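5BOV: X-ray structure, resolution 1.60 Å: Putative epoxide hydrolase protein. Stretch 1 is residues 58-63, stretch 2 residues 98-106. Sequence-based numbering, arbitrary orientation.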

# COMPACT_ATOMS: atom_id res chain seq x y z
N GLY A 58 18.67 -13.20 -3.86
CA GLY A 58 19.27 -12.49 -4.97
C GLY A 58 18.45 -11.38 -5.60
O GLY A 58 18.83 -10.87 -6.66
N TYR A 59 17.39 -10.95 -4.92
CA TYR A 59 16.64 -9.79 -5.35
C TYR A 59 17.19 -8.50 -4.76
O TYR A 59 17.72 -8.47 -3.65
CB TYR A 59 15.17 -9.92 -4.92
CG TYR A 59 14.43 -11.07 -5.64
CD1 TYR A 59 14.47 -12.36 -5.18
CD2 TYR A 59 13.74 -10.81 -6.83
CE1 TYR A 59 13.87 -13.38 -5.88
CE2 TYR A 59 13.13 -11.83 -7.55
CZ TYR A 59 13.16 -13.10 -7.07
OH TYR A 59 12.57 -14.14 -7.76
N ARG A 60 17.05 -7.40 -5.51
CA ARG A 60 17.27 -6.09 -4.97
C ARG A 60 15.91 -5.61 -4.45
O ARG A 60 15.01 -5.43 -5.28
CB ARG A 60 17.78 -5.13 -6.02
CG ARG A 60 18.08 -3.80 -5.40
CD ARG A 60 18.16 -2.66 -6.35
NE ARG A 60 18.37 -1.36 -5.76
CZ ARG A 60 18.66 -0.32 -6.53
NH1 ARG A 60 18.73 -0.48 -7.84
NH2 ARG A 60 18.81 0.89 -6.02
N VAL A 61 15.85 -5.22 -3.18
CA VAL A 61 14.54 -4.89 -2.57
C VAL A 61 14.49 -3.44 -2.07
O VAL A 61 15.35 -2.97 -1.29
CB VAL A 61 14.26 -5.83 -1.40
CG1 VAL A 61 12.82 -5.68 -0.94
CG2 VAL A 61 14.52 -7.26 -1.84
N ILE A 62 13.49 -2.71 -2.56
CA ILE A 62 13.22 -1.33 -2.18
C ILE A 62 11.95 -1.28 -1.37
O ILE A 62 10.89 -1.80 -1.81
CB ILE A 62 13.00 -0.46 -3.44
CG1 ILE A 62 14.16 -0.56 -4.45
CG2 ILE A 62 12.71 0.99 -3.05
CD1 ILE A 62 15.40 -0.05 -3.89
N VAL A 63 12.02 -0.68 -0.18
CA VAL A 63 10.82 -0.59 0.69
C VAL A 63 10.63 0.86 1.18
O VAL A 63 11.32 1.28 2.13
CB VAL A 63 10.91 -1.53 1.91
CG1 VAL A 63 9.57 -1.66 2.58
CG2 VAL A 63 11.43 -2.92 1.52
N ALA A 98 14.21 8.04 -10.06
CA ALA A 98 15.30 8.58 -9.31
C ALA A 98 16.38 7.53 -9.01
O ALA A 98 17.59 7.81 -8.88
CB ALA A 98 14.82 9.23 -8.01
N LEU A 99 15.95 6.28 -8.84
CA LEU A 99 16.84 5.13 -8.64
C LEU A 99 17.36 4.49 -9.92
O LEU A 99 18.08 3.50 -9.86
CB LEU A 99 16.14 4.04 -7.77
CG LEU A 99 15.78 4.47 -6.32
CD1 LEU A 99 14.89 3.42 -5.64
CD2 LEU A 99 17.06 4.71 -5.50
N ASN A 100 16.95 4.99 -11.06
CA ASN A 100 17.31 4.40 -12.35
C ASN A 100 16.85 2.96 -12.52
O ASN A 100 17.55 2.10 -13.09
CB ASN A 100 18.82 4.55 -12.66
CG ASN A 100 19.23 5.99 -12.74
OD1 ASN A 100 18.56 6.78 -13.41
ND2 ASN A 100 20.23 6.38 -11.97
N ILE A 101 15.63 2.71 -12.07
CA ILE A 101 15.04 1.38 -12.12
C ILE A 101 14.02 1.45 -13.26
O ILE A 101 12.97 2.09 -13.09
CB ILE A 101 14.39 0.97 -10.78
CG1 ILE A 101 15.47 0.73 -9.69
CG2 ILE A 101 13.61 -0.34 -10.96
CD1 ILE A 101 14.87 0.50 -8.30
N ARG A 102 14.31 0.77 -14.36
CA ARG A 102 13.39 0.76 -15.51
C ARG A 102 12.15 -0.10 -15.28
O ARG A 102 11.08 0.29 -15.68
CB ARG A 102 14.14 0.11 -16.63
CG ARG A 102 13.41 0.06 -17.94
CD ARG A 102 14.17 -0.79 -18.98
NE ARG A 102 14.08 -2.25 -18.72
CZ ARG A 102 13.02 -3.03 -18.95
NH1 ARG A 102 11.89 -2.57 -19.47
NH2 ARG A 102 13.07 -4.33 -18.66
N GLN A 103 12.32 -1.23 -14.62
CA GLN A 103 11.21 -2.14 -14.38
C GLN A 103 11.42 -2.89 -13.07
O GLN A 103 12.56 -3.18 -12.70
CB GLN A 103 11.14 -3.09 -15.57
CG GLN A 103 9.92 -4.00 -15.56
CD GLN A 103 9.97 -5.18 -16.56
OE1 GLN A 103 10.89 -6.01 -16.51
NE2 GLN A 103 9.06 -5.18 -17.52
N ALA A 104 10.34 -3.13 -12.29
CA ALA A 104 10.47 -3.86 -11.05
C ALA A 104 9.27 -4.79 -10.87
O ALA A 104 8.19 -4.54 -11.42
CB ALA A 104 10.52 -2.93 -9.88
N ASP A 105 9.45 -5.82 -10.03
CA ASP A 105 8.33 -6.53 -9.46
C ASP A 105 7.72 -5.63 -8.36
O ASP A 105 8.47 -5.01 -7.65
CB ASP A 105 8.82 -7.81 -8.86
CG ASP A 105 9.30 -8.78 -9.85
OD1 ASP A 105 8.70 -8.96 -10.92
OD2 ASP A 105 10.37 -9.48 -9.54
N LEU A 106 6.40 -5.51 -8.33
CA LEU A 106 5.72 -4.72 -7.30
C LEU A 106 4.86 -5.61 -6.46
O LEU A 106 4.20 -6.53 -6.96
CB LEU A 106 4.84 -3.65 -7.91
CG LEU A 106 5.49 -2.59 -8.76
CD1 LEU A 106 4.41 -1.56 -9.11
CD2 LEU A 106 6.67 -1.98 -8.18
O HOH W 1 19.82 2.90 -7.88
O HOH W 2 19.10 0.87 -10.35

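The contact joins a strand in stretch 1 to Leu99 and Ile101, and to Asp105 in the strand beyond, in stretch 2, and it is made by side chains and water rather than by direct pairing. No hydrogen bond passes straight from one stretch to the other, and the nearest CA atoms in register, Arg60 CA and Ala104 CA, lie 9.4 Å apart, too far for the two backbones to pair as neighbouring strands. The buried area is correspondingly modest, 212 Å² summed over both sides.

The apolar part centres on Ile62, whose CA-to-CB bond points toward stretch 2 and whose chi angles are both m. Its CD1 lies 3.9 Å from Leu99 CD1, while its CG1 lies 4.1 Å from Ile101 CD1. Both distances are those of ordinary van der Waals packing. Leu99 and Ile101 share the same rotamer, m then t, and both direct CA-to-CB toward stretch 1, so their side chains converge on the isoleucine. Between them, the CA-to-CB bond of Asn100, whose positive phi belongs to a Schellman motif, points sideways, and the residue makes no contact.

Arg60 contributes the largest covered area of any residue here, 51 Å². Its CA-to-CB bond points sideways, yet chi1 to chi3 are all t, and this extended chain carries the guanidinium nearer to stretch 2. There Ile101 CD1 lies over one face of the planar group, and Arg60 NH1 approaches Ile101 CG1 to 3.9 Å. Leu99 CD2 sits obliquely, 4.2 Å from Arg60 NH2. The aliphatic groups thus pack against the guanidinium without competing for its polar hydrogens.

Those hydrogens serve the water-mediated part. Water 1 accepts from Arg60 NH2 at 2.9 Å and donates to Leu99 O at 2.7 Å; water 2 accepts from Arg60 NH1 at 2.9 Å and donates to Leu99 O, also at 2.9 Å. Two bridges therefore run from different guanidinium nitrogens to one carbonyl oxygen. Arg60 NH1 and Arg60 NH2 lie 4.5 and 4.7 Å from Leu99 O, beyond direct hydrogen-bonding distance, and the waters span the gap.

A separate contact lies at Tyr59, where CE2 is 4.1 Å from Asp105 OD2, oblique to the ring. Both CA-to-CB bonds point toward the other stretch, but this is proximity between a ring carbon and a carboxylate oxygen; Tyr59 OH and Asp105 OD1 are hydrogen-bonded elsewhere in the structure.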